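Local coordinates for protein beta-1,3-1,4-glucanase (Caldicellulosiruptor sp. F32, PDB 5H4R) that hydrolyses mixed-linkage beta-1,3-1,4-glucans as a lichenase of glycoside hydrolase family 5, captured here with a cello-oligosaccharide bound, at residues Tyr148-Asn152 and Val186-Thr192; Phe196-Leu200 and Tyr242-Tyr248; His272-Pro276 and Asp303-Phe307. The protein carries 1 engineered substitution. The contacts are given in a common frame with arbitrary orientation. Residue numbers count along the deposited sequence, not the author numbering.

Interaction 1 of 3, residues Tyr148-Asn152 and Val186-Thr192. Engineered in segment 186-192: Gln188 (natural residue Glu). With BGC (beta-D-glucopyranose), chain B; BGC (beta-D-glucopyranose), chain C.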
loop_
_atom_site.group_PDB
_atom_site.type_symbol
_atom_site.label_atom_id
_atom_site.label_comp_id
_atom_site.label_asym_id
_atom_site.label_seq_id
_atom_site.Cartn_x
_atom_site.Cartn_y
_atom_site.Cartn_z
ATOM N N TYR A 148 0.090 -20.286 3.433
ATOM C CA TYR A 148 0.936 -19.238 2.876
ATOM C C TYR A 148 1.285 -18.308 4.031
ATOM O O TYR A 148 1.940 -18.747 4.978
ATOM C CB TYR A 148 0.267 -18.599 1.656
ATOM C CG TYR A 148 -0.027 -19.623 0.582
ATOM C CD1 TYR A 148 0.996 -20.159 -0.185
ATOM C CD2 TYR A 148 -1.310 -20.066 0.348
ATOM C CE1 TYR A 148 0.741 -21.119 -1.152
ATOM C CE2 TYR A 148 -1.574 -21.019 -0.632
ATOM C CZ TYR A 148 -0.544 -21.537 -1.369
ATOM O OH TYR A 148 -0.791 -22.490 -2.343
ATOM N N TYR A 149 0.866 -17.038 3.989
ATOM C CA TYR A 149 1.103 -16.091 5.087
ATOM C C TYR A 149 -0.107 -16.145 6.016
ATOM O O TYR A 149 -1.219 -15.786 5.616
ATOM C CB TYR A 149 1.324 -14.667 4.557
ATOM C CG TYR A 149 1.751 -13.667 5.615
ATOM C CD1 TYR A 149 0.898 -13.315 6.657
ATOM C CD2 TYR A 149 3.030 -13.094 5.589
ATOM C CE1 TYR A 149 1.287 -12.421 7.632
ATOM C CE2 TYR A 149 3.416 -12.192 6.560
ATOM C CZ TYR A 149 2.543 -11.857 7.567
ATOM O OH TYR A 149 2.943 -10.959 8.531
ATOM N N TYR A 150 0.088 -16.620 7.243
ATOM C CA TYR A 150 -1.005 -16.550 8.204
ATOM C C TYR A 150 -0.465 -16.260 9.607
ATOM O O TYR A 150 0.344 -17.036 10.139
ATOM C CB TYR A 150 -1.841 -17.836 8.194
ATOM C CG TYR A 150 -3.262 -17.586 8.621
ATOM C CD1 TYR A 150 -4.142 -16.871 7.792
ATOM C CD2 TYR A 150 -3.721 -17.990 9.872
ATOM C CE1 TYR A 150 -5.438 -16.612 8.178
ATOM C CE2 TYR A 150 -5.007 -17.731 10.271
ATOM C CZ TYR A 150 -5.871 -17.049 9.420
ATOM O OH TYR A 150 -7.141 -16.803 9.875
ATOM N N PRO A 151 -0.902 -15.161 10.256
ATOM C CA PRO A 151 -0.231 -14.718 11.497
ATOM C C PRO A 151 -0.832 -15.272 12.785
ATOM O O PRO A 151 -1.459 -14.555 13.575
ATOM C CB PRO A 151 -0.381 -13.200 11.413
ATOM C CG PRO A 151 -1.749 -13.023 10.781
ATOM C CD PRO A 151 -1.827 -14.122 9.742
ATOM N N ASN A 152 -0.647 -16.568 13.025
ATOM C CA ASN A 152 -0.922 -17.106 14.344
ATOM C C ASN A 152 0.054 -18.236 14.634
ATOM O O ASN A 152 0.815 -18.672 13.764
ATOM C CB ASN A 152 -2.401 -17.522 14.498
ATOM C CG ASN A 152 -2.817 -18.702 13.631
ATOM O OD1 ASN A 152 -2.008 -19.358 12.963
ATOM N ND2 ASN A 152 -4.126 -18.988 13.662
ATOM N N VAL A 186 4.418 -7.296 3.505
ATOM C CA VAL A 186 3.132 -7.945 3.319
ATOM C C VAL A 186 2.127 -6.810 3.384
ATOM O O VAL A 186 2.414 -5.754 3.965
ATOM C CB VAL A 186 2.890 -9.015 4.420
ATOM C CG1 VAL A 186 2.897 -8.422 5.804
ATOM C CG2 VAL A 186 1.593 -9.773 4.168
ATOM N N ASN A 187 0.957 -7.025 2.794
ATOM C CA ASN A 187 -0.046 -5.983 2.628
ATOM C C ASN A 187 -0.852 -5.738 3.899
ATOM O O ASN A 187 -0.614 -4.755 4.606
ATOM C CB ASN A 187 -0.938 -6.379 1.442
ATOM C CG ASN A 187 -2.043 -5.433 1.204
ATOM O OD1 ASN A 187 -1.826 -4.229 1.124
ATOM N ND2 ASN A 187 -3.261 -5.959 1.053
ATOM N N GLN A 188 -1.780 -6.632 4.222
ATOM C CA GLN A 188 -2.702 -6.437 5.351
ATOM C C GLN A 188 -2.749 -7.728 6.162
ATOM O O GLN A 188 -3.742 -8.467 6.160
ATOM C CB GLN A 188 -4.089 -6.002 4.878
ATOM C CG GLN A 188 -4.035 -4.640 4.278
ATOM C CD GLN A 188 -5.353 -4.059 3.854
ATOM O OE1 GLN A 188 -5.490 -2.838 3.842
ATOM N NE2 GLN A 188 -6.295 -4.900 3.440
ATOM N N PRO A 189 -1.680 -8.027 6.884
ATOM C CA PRO A 189 -1.613 -9.303 7.612
ATOM C C PRO A 189 -2.648 -9.330 8.725
ATOM O O PRO A 189 -2.744 -8.393 9.518
ATOM C CB PRO A 189 -0.182 -9.327 8.165
ATOM C CG PRO A 189 0.189 -7.910 8.296
ATOM C CD PRO A 189 -0.516 -7.171 7.154
ATOM N N ARG A 190 -3.431 -10.407 8.774
ATOM C CA ARG A 190 -4.567 -10.465 9.685
ATOM C C ARG A 190 -5.094 -11.892 9.740
ATOM O O ARG A 190 -4.736 -12.744 8.927
ATOM C CB ARG A 190 -5.678 -9.520 9.244
ATOM C CG ARG A 190 -6.332 -9.949 7.930
ATOM C CD ARG A 190 -7.065 -8.810 7.265
ATOM N NE ARG A 190 -7.863 -9.303 6.159
ATOM C CZ ARG A 190 -7.398 -9.529 4.935
ATOM N NH1 ARG A 190 -6.118 -9.314 4.645
ATOM N NH2 ARG A 190 -8.201 -10.004 4.001
ATOM N N LEU A 191 -5.989 -12.125 10.690
ATOM C CA LEU A 191 -6.742 -13.361 10.747
ATOM C C LEU A 191 -7.942 -13.136 9.848
ATOM O O LEU A 191 -8.529 -12.053 9.869
ATOM C CB LEU A 191 -7.156 -13.680 12.187
ATOM C CG LEU A 191 -6.000 -13.761 13.198
ATOM C CD1 LEU A 191 -6.537 -13.840 14.621
ATOM C CD2 LEU A 191 -5.142 -14.953 12.903
ATOM N N THR A 192 -8.264 -14.098 9.004
ATOM C CA THR A 192 -9.371 -13.922 8.070
ATOM C C THR A 192 -10.578 -14.758 8.480
ATOM O O THR A 192 -10.457 -15.779 9.152
ATOM C CB THR A 192 -8.972 -14.289 6.642
ATOM O OG1 THR A 192 -8.614 -15.673 6.605
ATOM C CG2 THR A 192 -7.832 -13.435 6.165
HETATM C C2 BGC B . -11.647 -3.675 3.197
HETATM C C3 BGC B . -10.524 -4.218 2.316
HETATM C C4 BGC B . -9.411 -3.178 2.165
HETATM C C5 BGC B . -8.943 -2.737 3.557
HETATM C C6 BGC B . -8.093 -1.460 3.599
HETATM C C1 BGC B . -11.079 -3.268 4.558
HETATM O O1 BGC B . -12.065 -2.649 5.407
HETATM O O2 BGC B . -12.646 -4.696 3.315
HETATM O O3 BGC B . -11.044 -4.542 1.026
HETATM O O4 BGC B . -8.388 -3.862 1.412
HETATM O O5 BGC B . -10.069 -2.312 4.301
HETATM O O6 BGC B . -7.914 -1.001 4.968
HETATM C C2 BGC C . -6.549 -3.969 -0.064
HETATM C C3 BGC C . -6.847 -3.803 -1.543
HETATM C C4 BGC C . -8.325 -3.480 -1.669
HETATM C C5 BGC C . -8.463 -2.049 -1.155
HETATM C C6 BGC C . -9.914 -1.556 -1.202
HETATM C C1 BGC C . -7.367 -3.033 0.845
HETATM O O2 BGC C . -5.131 -3.835 0.166
HETATM O O3 BGC C . -6.524 -5.035 -2.180
HETATM O O4 BGC C . -8.678 -3.538 -3.047
HETATM O O5 BGC C . -7.966 -1.921 0.178
HETATM O O6 BGC C . -10.838 -2.454 -0.577
#
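Tyr150, Tyr149 and Leu191 carry most of this buried contact between two loops. Tyr150 points its CA-to-CB bond away from 186-192, yet its phenol end swings back to the loop. Its OH accepts a hydrogen bond from the backbone N of Thr192 at 3.1 Å. The Thr192 side chain lies at the edge of the same ring. Leu191 packs beside it, with CD2 3.8 Å from Tyr150 CE2, and also approaches Pro151 and Asn152 through CD2. Pro151 is the centre of an inverse gamma turn. Its CD lies 3.3 Å from Arg190 O, which has no hydrogen-bond partner in the model.

Tyr149 makes a second apolar patch. Val186 CG2 sits over the face of its ring, 3.9 Å from the centroid, in a CH-pi contact. Pro189 CB lies 3.5 Å from Tyr149 CE1. Val186 and Pro189 flank Asn187 and Gln188, which reach the sugar. Gln188 is engineered; the natural Glu is probably the acid/base catalyst, as in other family 5 enzymes. Gln188 NE2 donates to O4 of the chain B glucose at 3.1 Å, and Asn187 ND2 donates to O2 of the chain C glucose at 3.0 Å. Arg190 NH1 bonds back to Gln188 O at 2.9 Å, while its NE pairs with Glu197.

The loops follow barrel strands 135-139 and 181-184. Helix 205-226 packs against Tyr149, Pro151 and Pro189 through Leu217 and Ile214. Helix 156-173 adds Tyr162 and Val163 against Tyr149, and Pro240 of strand 237-240 touches Val186 and Pro189.

Interaction 2 of 3, residues Phe196-Leu200 and Tyr242-Tyr248. With BGC (beta-D-glucopyranose), chain B.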
loop_
_atom_site.group_PDB
_atom_site.type_symbol
_atom_site.label_atom_id
_atom_site.label_comp_id
_atom_site.label_asym_id
_atom_site.label_seq_id
_atom_site.Cartn_x
_atom_site.Cartn_y
_atom_site.Cartn_z
ATOM N N PHE A 196 -12.163 -10.925 14.438
ATOM C CA PHE A 196 -10.949 -10.133 14.606
ATOM C C PHE A 196 -10.265 -9.762 13.300
ATOM O O PHE A 196 -9.170 -9.212 13.337
ATOM C CB PHE A 196 -9.973 -10.887 15.501
ATOM C CG PHE A 196 -10.492 -11.137 16.887
ATOM C CD1 PHE A 196 -10.984 -10.107 17.659
ATOM C CD2 PHE A 196 -10.471 -12.409 17.413
ATOM C CE1 PHE A 196 -11.459 -10.338 18.946
ATOM C CE2 PHE A 196 -10.931 -12.657 18.693
ATOM C CZ PHE A 196 -11.425 -11.617 19.467
ATOM N N GLU A 197 -10.873 -10.030 12.149
ATOM C CA GLU A 197 -10.175 -9.790 10.891
ATOM C C GLU A 197 -9.737 -8.333 10.764
ATOM O O GLU A 197 -8.642 -8.053 10.271
ATOM C CB GLU A 197 -11.058 -10.194 9.699
ATOM C CG GLU A 197 -10.357 -9.907 8.371
ATOM C CD GLU A 197 -10.933 -10.611 7.169
ATOM O OE1 GLU A 197 -11.869 -11.444 7.312
ATOM O OE2 GLU A 197 -10.428 -10.305 6.038
ATOM N N TRP A 198 -10.591 -7.392 11.170
ATOM C CA TRP A 198 -10.299 -5.974 10.996
ATOM C C TRP A 198 -10.213 -5.197 12.302
ATOM O O TRP A 198 -10.046 -3.971 12.261
ATOM C CB TRP A 198 -11.353 -5.308 10.094
ATOM C CG TRP A 198 -11.454 -5.978 8.745
ATOM C CD1 TRP A 198 -12.480 -6.755 8.294
ATOM C CD2 TRP A 198 -10.474 -5.964 7.688
ATOM N NE1 TRP A 198 -12.227 -7.189 7.017
ATOM C CE2 TRP A 198 -10.983 -6.749 6.636
ATOM C CE3 TRP A 198 -9.212 -5.384 7.542
ATOM C CZ2 TRP A 198 -10.294 -6.940 5.429
ATOM C CZ3 TRP A 198 -8.519 -5.584 6.350
ATOM C CH2 TRP A 198 -9.067 -6.351 5.305
ATOM N N TRP A 199 -10.315 -5.855 13.451
ATOM C CA TRP A 199 -10.328 -5.181 14.737
ATOM C C TRP A 199 -9.758 -6.137 15.769
ATOM O O TRP A 199 -10.060 -7.329 15.744
ATOM C CB TRP A 199 -11.754 -4.778 15.105
ATOM C CG TRP A 199 -11.903 -4.290 16.507
ATOM C CD1 TRP A 199 -11.638 -3.031 16.972
ATOM C CD2 TRP A 199 -12.345 -5.051 17.632
ATOM N NE1 TRP A 199 -11.896 -2.963 18.319
ATOM C CE2 TRP A 199 -12.335 -4.191 18.749
ATOM C CE3 TRP A 199 -12.756 -6.379 17.804
ATOM C CZ2 TRP A 199 -12.718 -4.615 20.021
ATOM C CZ3 TRP A 199 -13.140 -6.794 19.065
ATOM C CH2 TRP A 199 -13.116 -5.917 20.155
ATOM N N LEU A 200 -8.946 -5.610 16.674
ATOM C CA LEU A 200 -8.373 -6.394 17.754
ATOM C C LEU A 200 -8.920 -5.989 19.114
ATOM O O LEU A 200 -9.171 -4.814 19.384
ATOM C CB LEU A 200 -6.856 -6.243 17.790
ATOM C CG LEU A 200 -6.117 -6.687 16.550
ATOM C CD1 LEU A 200 -4.627 -6.475 16.751
ATOM C CD2 LEU A 200 -6.408 -8.145 16.220
ATOM N N TYR A 242 -0.944 -5.072 12.232
ATOM C CA TYR A 242 -2.139 -5.854 11.959
ATOM C C TYR A 242 -3.088 -5.111 11.021
ATOM O O TYR A 242 -3.465 -3.965 11.271
ATOM C CB TYR A 242 -2.835 -6.199 13.278
ATOM C CG TYR A 242 -3.910 -7.246 13.134
ATOM C CD1 TYR A 242 -5.217 -6.893 12.771
ATOM C CD2 TYR A 242 -3.621 -8.592 13.331
ATOM C CE1 TYR A 242 -6.189 -7.877 12.614
ATOM C CE2 TYR A 242 -4.575 -9.575 13.182
ATOM C CZ TYR A 242 -5.861 -9.215 12.840
ATOM O OH TYR A 242 -6.787 -10.196 12.692
ATOM N N ALA A 243 -3.459 -5.786 9.932
ATOM C CA ALA A 243 -4.399 -5.292 8.925
ATOM C C ALA A 243 -3.922 -4.005 8.259
ATOM O O ALA A 243 -4.703 -3.342 7.569
ATOM C CB ALA A 243 -5.799 -5.097 9.525
ATOM N N ALA A 244 -2.647 -3.662 8.425
ATOM C CA ALA A 244 -2.081 -2.383 7.981
ATOM C C ALA A 244 -2.819 -1.198 8.585
ATOM O O ALA A 244 -2.733 -0.082 8.073
ATOM C CB ALA A 244 -2.061 -2.254 6.451
ATOM N N ALA A 245 -3.504 -1.397 9.700
ATOM C CA ALA A 245 -4.225 -0.301 10.317
ATOM C C ALA A 245 -3.268 0.625 11.062
ATOM O O ALA A 245 -2.310 0.160 11.682
ATOM C CB ALA A 245 -5.267 -0.826 11.289
ATOM N N PRO A 246 -3.525 1.934 11.048
ATOM C CA PRO A 246 -2.741 2.831 11.922
ATOM C C PRO A 246 -2.769 2.387 13.378
ATOM O O PRO A 246 -1.739 2.436 14.079
ATOM C CB PRO A 246 -3.413 4.195 11.735
ATOM C CG PRO A 246 -4.271 4.062 10.517
ATOM C CD PRO A 246 -4.605 2.628 10.339
ATOM N N GLU A 247 -3.936 1.926 13.849
ATOM C CA GLU A 247 -4.093 1.587 15.251
ATOM C C GLU A 247 -3.097 0.526 15.687
ATOM O O GLU A 247 -2.671 0.526 16.850
ATOM C CB GLU A 247 -5.513 1.095 15.527
ATOM C CG GLU A 247 -6.542 2.205 15.533
ATOM C CD GLU A 247 -6.953 2.682 14.151
ATOM O OE1 GLU A 247 -6.597 2.070 13.128
ATOM O OE2 GLU A 247 -7.664 3.700 14.096
ATOM N N TYR A 248 -2.715 -0.384 14.795
ATOM C CA TYR A 248 -1.965 -1.556 15.219
ATOM C C TYR A 248 -0.479 -1.413 14.925
ATOM O O TYR A 248 0.291 -2.336 15.200
ATOM C CB TYR A 248 -2.591 -2.829 14.618
ATOM C CG TYR A 248 -4.033 -2.914 15.063
ATOM C CD1 TYR A 248 -4.384 -2.642 16.389
ATOM C CD2 TYR A 248 -5.051 -3.210 14.161
ATOM C CE1 TYR A 248 -5.725 -2.659 16.797
ATOM C CE2 TYR A 248 -6.387 -3.229 14.568
ATOM C CZ TYR A 248 -6.705 -2.944 15.876
ATOM O OH TYR A 248 -8.027 -2.950 16.270
HETATM C C2 BGC B . -11.647 -3.675 3.197
HETATM C C3 BGC B . -10.524 -4.218 2.316
HETATM C C4 BGC B . -9.411 -3.178 2.165
HETATM C C5 BGC B . -8.943 -2.737 3.557
HETATM C C6 BGC B . -8.093 -1.460 3.599
HETATM C C1 BGC B . -11.079 -3.268 4.558
HETATM O O1 BGC B . -12.065 -2.649 5.407
HETATM O O2 BGC B . -12.646 -4.696 3.315
HETATM O O3 BGC B . -11.044 -4.542 1.026
HETATM O O4 BGC B . -8.388 -3.862 1.412
HETATM O O5 BGC B . -10.069 -2.312 4.301
HETATM O O6 BGC B . -7.914 -1.001 4.968
HETATM O O HOH W 1 -8.475 -2.361 18.823
#
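The backbones come nearest at Trp198 and Ala243, whose CA atoms are 6.3 Å apart, and are wider at Leu200 and Tyr248, 8.4 Å. Segment 196-200 has no regular structure. Segment 242-248 starts with a tight turn, in which Ala245 N bonds to Tyr242 O at 3.0 Å. Ala243 and Ala244 have left-handed backbone angles there. Glu247 and Tyr248 lie in the short helix 247-250.

Two tyrosine hydroxyls tie the segments together. Tyr242 OH donates to Phe196 O at 2.7 Å, and also receives a hydrogen bond from Leu191 N. Tyr248 OH accepts from Leu200 N at 2.8 Å. A water joins this second site, 2.6 Å from Leu200 O and 2.7 Å from Tyr248 OH. Leu200 is the apolar centre and packs on both rings. Its CD2 lies over the Tyr242 ring, 3.6 Å from the centroid, and its CD1 over the Tyr248 ring, 3.8 Å from the centroid. Both are CH-pi contacts.

Trp198 carries the contact to the sugar. Its CE3 touches Ala243 CB at 4.0 Å. One indole face meets the chain B glucose, with CH2 3.8 Å from C1, as a tryptophan platform commonly does in glycan binding. Glu197 forms a salt bridge with Arg190.

The contact joins the loop after barrel strand 181-184 to the turn and short helix 247-250 after strand 237-240. Helix 205-226 packs against it: Cys207 touches Phe196 and Leu200, Val211 touches Leu200, and Ile214 touches Tyr242.

Interaction 3 of 3, residues His272-Pro276 and Asp303-Phe307. With BGC (beta-D-glucopyranose), chain C; BGC (beta-D-glucopyranose), chain B.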
loop_
_atom_site.group_PDB
_atom_site.type_symbol
_atom_site.label_atom_id
_atom_site.label_comp_id
_atom_site.label_asym_id
_atom_site.label_seq_id
_atom_site.Cartn_x
_atom_site.Cartn_y
_atom_site.Cartn_z
ATOM N N HIS A 272 -2.534 1.676 5.840
ATOM C CA HIS A 272 -3.622 1.925 4.899
ATOM C C HIS A 272 -4.739 2.609 5.666
ATOM O O HIS A 272 -4.986 2.259 6.823
ATOM C CB HIS A 272 -4.159 0.654 4.294
ATOM C CG HIS A 272 -3.140 -0.098 3.523
ATOM N ND1 HIS A 272 -3.371 -1.349 3.006
ATOM C CD2 HIS A 272 -1.865 0.222 3.201
ATOM C CE1 HIS A 272 -2.284 -1.764 2.380
ATOM N NE2 HIS A 272 -1.356 -0.824 2.475
ATOM N N ALA A 273 -5.425 3.569 5.032
ATOM C CA ALA A 273 -6.413 4.350 5.798
ATOM C C ALA A 273 -7.418 4.991 4.837
ATOM O O ALA A 273 -7.257 6.142 4.426
ATOM C CB ALA A 273 -5.734 5.391 6.644
ATOM N N TYR A 274 -8.479 4.243 4.542
ATOM C CA TYR A 274 -9.586 4.760 3.739
ATOM C C TYR A 274 -10.568 5.385 4.721
ATOM O O TYR A 274 -11.525 4.766 5.168
ATOM C CB TYR A 274 -10.219 3.649 2.928
ATOM C CG TYR A 274 -9.336 2.943 1.920
ATOM C CD1 TYR A 274 -8.487 1.915 2.294
ATOM C CD2 TYR A 274 -9.419 3.245 0.585
ATOM C CE1 TYR A 274 -7.716 1.235 1.358
ATOM C CE2 TYR A 274 -8.685 2.565 -0.361
ATOM C CZ TYR A 274 -7.810 1.573 0.021
ATOM O OH TYR A 274 -7.097 0.886 -0.926
ATOM N N ARG A 275 -10.263 6.608 5.117
ATOM C CA ARG A 275 -10.938 7.276 6.218
ATOM C C ARG A 275 -11.353 8.673 5.801
ATOM O O ARG A 275 -10.603 9.365 5.095
ATOM C CB ARG A 275 -10.044 7.355 7.437
ATOM C CG ARG A 275 -9.630 5.960 7.848
ATOM C CD ARG A 275 -9.203 5.899 9.223
ATOM N NE ARG A 275 -8.874 4.512 9.547
ATOM C CZ ARG A 275 -8.364 4.130 10.697
ATOM N NH1 ARG A 275 -8.120 5.029 11.643
ATOM N NH2 ARG A 275 -8.090 2.835 10.882
ATOM N N PRO A 276 -12.548 9.113 6.240
ATOM C CA PRO A 276 -13.533 8.369 7.052
ATOM C C PRO A 276 -14.156 7.230 6.269
ATOM O O PRO A 276 -14.520 7.389 5.112
ATOM C CB PRO A 276 -14.570 9.429 7.410
ATOM C CG PRO A 276 -14.481 10.433 6.307
ATOM C CD PRO A 276 -13.010 10.465 5.906
ATOM N N ASP A 303 -11.589 12.020 11.232
ATOM C CA ASP A 303 -10.893 10.733 11.257
ATOM C C ASP A 303 -9.563 10.775 10.500
ATOM O O ASP A 303 -8.663 9.988 10.814
ATOM C CB ASP A 303 -11.775 9.636 10.655
ATOM C CG ASP A 303 -12.963 9.259 11.530
ATOM O OD1 ASP A 303 -13.078 9.752 12.673
ATOM O OD2 ASP A 303 -13.773 8.410 11.072
ATOM N N ILE A 304 -9.432 11.667 9.515
ATOM C CA ILE A 304 -8.167 11.879 8.804
ATOM C C ILE A 304 -7.152 12.492 9.744
ATOM O O ILE A 304 -6.050 11.963 9.933
ATOM C CB ILE A 304 -8.406 12.771 7.573
ATOM C CG1 ILE A 304 -9.319 12.050 6.583
ATOM C CG2 ILE A 304 -7.087 13.206 6.915
ATOM C CD1 ILE A 304 -9.846 12.876 5.493
ATOM N N ASP A 305 -7.525 13.610 10.376
ATOM C CA ASP A 305 -6.618 14.277 11.295
ATOM C C ASP A 305 -6.157 13.335 12.392
ATOM O O ASP A 305 -4.980 13.347 12.776
ATOM C CB ASP A 305 -7.284 15.479 11.957
ATOM C CG ASP A 305 -7.761 16.521 10.978
ATOM O OD1 ASP A 305 -7.314 16.526 9.825
ATOM O OD2 ASP A 305 -8.576 17.375 11.399
ATOM N N TYR A 306 -7.082 12.552 12.954
ATOM C CA TYR A 306 -6.767 11.810 14.167
ATOM C C TYR A 306 -5.673 10.781 13.934
ATOM O O TYR A 306 -4.698 10.726 14.690
ATOM C CB TYR A 306 -7.995 11.120 14.738
ATOM C CG TYR A 306 -7.685 10.533 16.110
ATOM C CD1 TYR A 306 -7.371 11.380 17.166
ATOM C CD2 TYR A 306 -7.670 9.168 16.342
ATOM C CE1 TYR A 306 -7.053 10.897 18.407
ATOM C CE2 TYR A 306 -7.363 8.672 17.618
ATOM C CZ TYR A 306 -7.051 9.547 18.632
ATOM O OH TYR A 306 -6.731 9.097 19.911
ATOM N N PHE A 307 -5.835 9.912 12.934
ATOM C CA PHE A 307 -4.820 8.878 12.795
ATOM C C PHE A 307 -3.496 9.482 12.332
ATOM O O PHE A 307 -2.429 9.011 12.730
ATOM C CB PHE A 307 -5.317 7.739 11.868
ATOM C CG PHE A 307 -5.063 7.964 10.401
ATOM C CD1 PHE A 307 -3.874 7.545 9.793
ATOM C CD2 PHE A 307 -6.027 8.536 9.610
ATOM C CE1 PHE A 307 -3.660 7.752 8.458
ATOM C CE2 PHE A 307 -5.810 8.747 8.261
ATOM C CZ PHE A 307 -4.622 8.335 7.681
HETATM C C2 BGC C . -6.549 -3.969 -0.064
HETATM C C3 BGC C . -6.847 -3.803 -1.543
HETATM C C4 BGC C . -8.325 -3.480 -1.669
HETATM C C5 BGC C . -8.463 -2.049 -1.155
HETATM C C6 BGC C . -9.914 -1.556 -1.202
HETATM C C1 BGC C . -7.367 -3.033 0.845
HETATM O O2 BGC C . -5.131 -3.835 0.166
HETATM O O3 BGC C . -6.524 -5.035 -2.180
HETATM O O4 BGC C . -8.678 -3.538 -3.047
HETATM O O5 BGC C . -7.966 -1.921 0.178
HETATM O O6 BGC C . -10.838 -2.454 -0.577
HETATM C C2 BGC B . -11.647 -3.675 3.197
HETATM C C3 BGC B . -10.524 -4.218 2.316
HETATM C C4 BGC B . -9.411 -3.178 2.165
HETATM C C5 BGC B . -8.943 -2.737 3.557
HETATM C C6 BGC B . -8.093 -1.460 3.599
HETATM C C1 BGC B . -11.079 -3.268 4.558
HETATM O O1 BGC B . -12.065 -2.649 5.407
HETATM O O2 BGC B . -12.646 -4.696 3.315
HETATM O O3 BGC B . -11.044 -4.542 1.026
HETATM O O4 BGC B . -8.388 -3.862 1.412
HETATM O O5 BGC B . -10.069 -2.312 4.301
HETATM O O6 BGC B . -7.914 -1.001 4.968
HETATM O O HOH W 2 -8.965 7.639 12.111
#
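His272, at barrel strand 267-272, has its CA-to-CB bond pointing away from 303-307; its ND1 bonds to the engineered Gln188. The Ala273 CA-to-CB bond points toward the helix. Its CB lies over the Phe307 ring face, 3.8 Å from the centroid and 3.3 Å from CZ. Tyr274 is the centre of an inverse gamma turn, with a weak Arg275 N to Ala273 O bond of 3.1 Å. The Tyr274 side chain lies on the sugar side: its OH is 3.1 Å from O5 of the chain C glucose and hydrogen-bonded to Glu326. Arg275 CB packs on Asp303 CB at 4.3 Å, and Arg275 NH1 lies 3.9 Å from Phe307 CB. A water links Arg275 NH1 (2.8 Å) to Asp303 O (2.7 Å), and NH2 forms a salt bridge with Glu247. Arg275 O is 3.3 Å from Ile304 CG1. A cis peptide leads to Pro276, the N-cap of helix 277-280. Pro276 CD packs on Ile304 CD1 at 4.0 Å.

The arrangement is that of a TIM barrel: a loop at the C-terminal end of a strand packs outward on a surrounding helix and offers residues inward to the substrate. Glu326, bonded to Tyr274, is probably the family 5 nucleophile.

The three contacts follow one another along the chain; each includes a loop after a barrel strand on the sugar-binding side. Interactions 1 and 2, with centres about 11 Å apart, join through Pro189 O and Ala243 N at 2.7 Å and the Arg190 NE to Glu197 OE2 salt bridge at 2.8 Å. Interactions 2 and 3, with centres about 13 Å apart, share the Glu247 OE1 to Arg275 NH2 salt bridge at 2.8 Å. Interactions 1 and 3, about 22 Å apart, still meet at Gln188 OE1 and His272 ND1, 2.7 Å. All three touch the chain B glucose. Its O4 is 1.4 Å from C1 of the chain C glucose, probably the linkage cleaved.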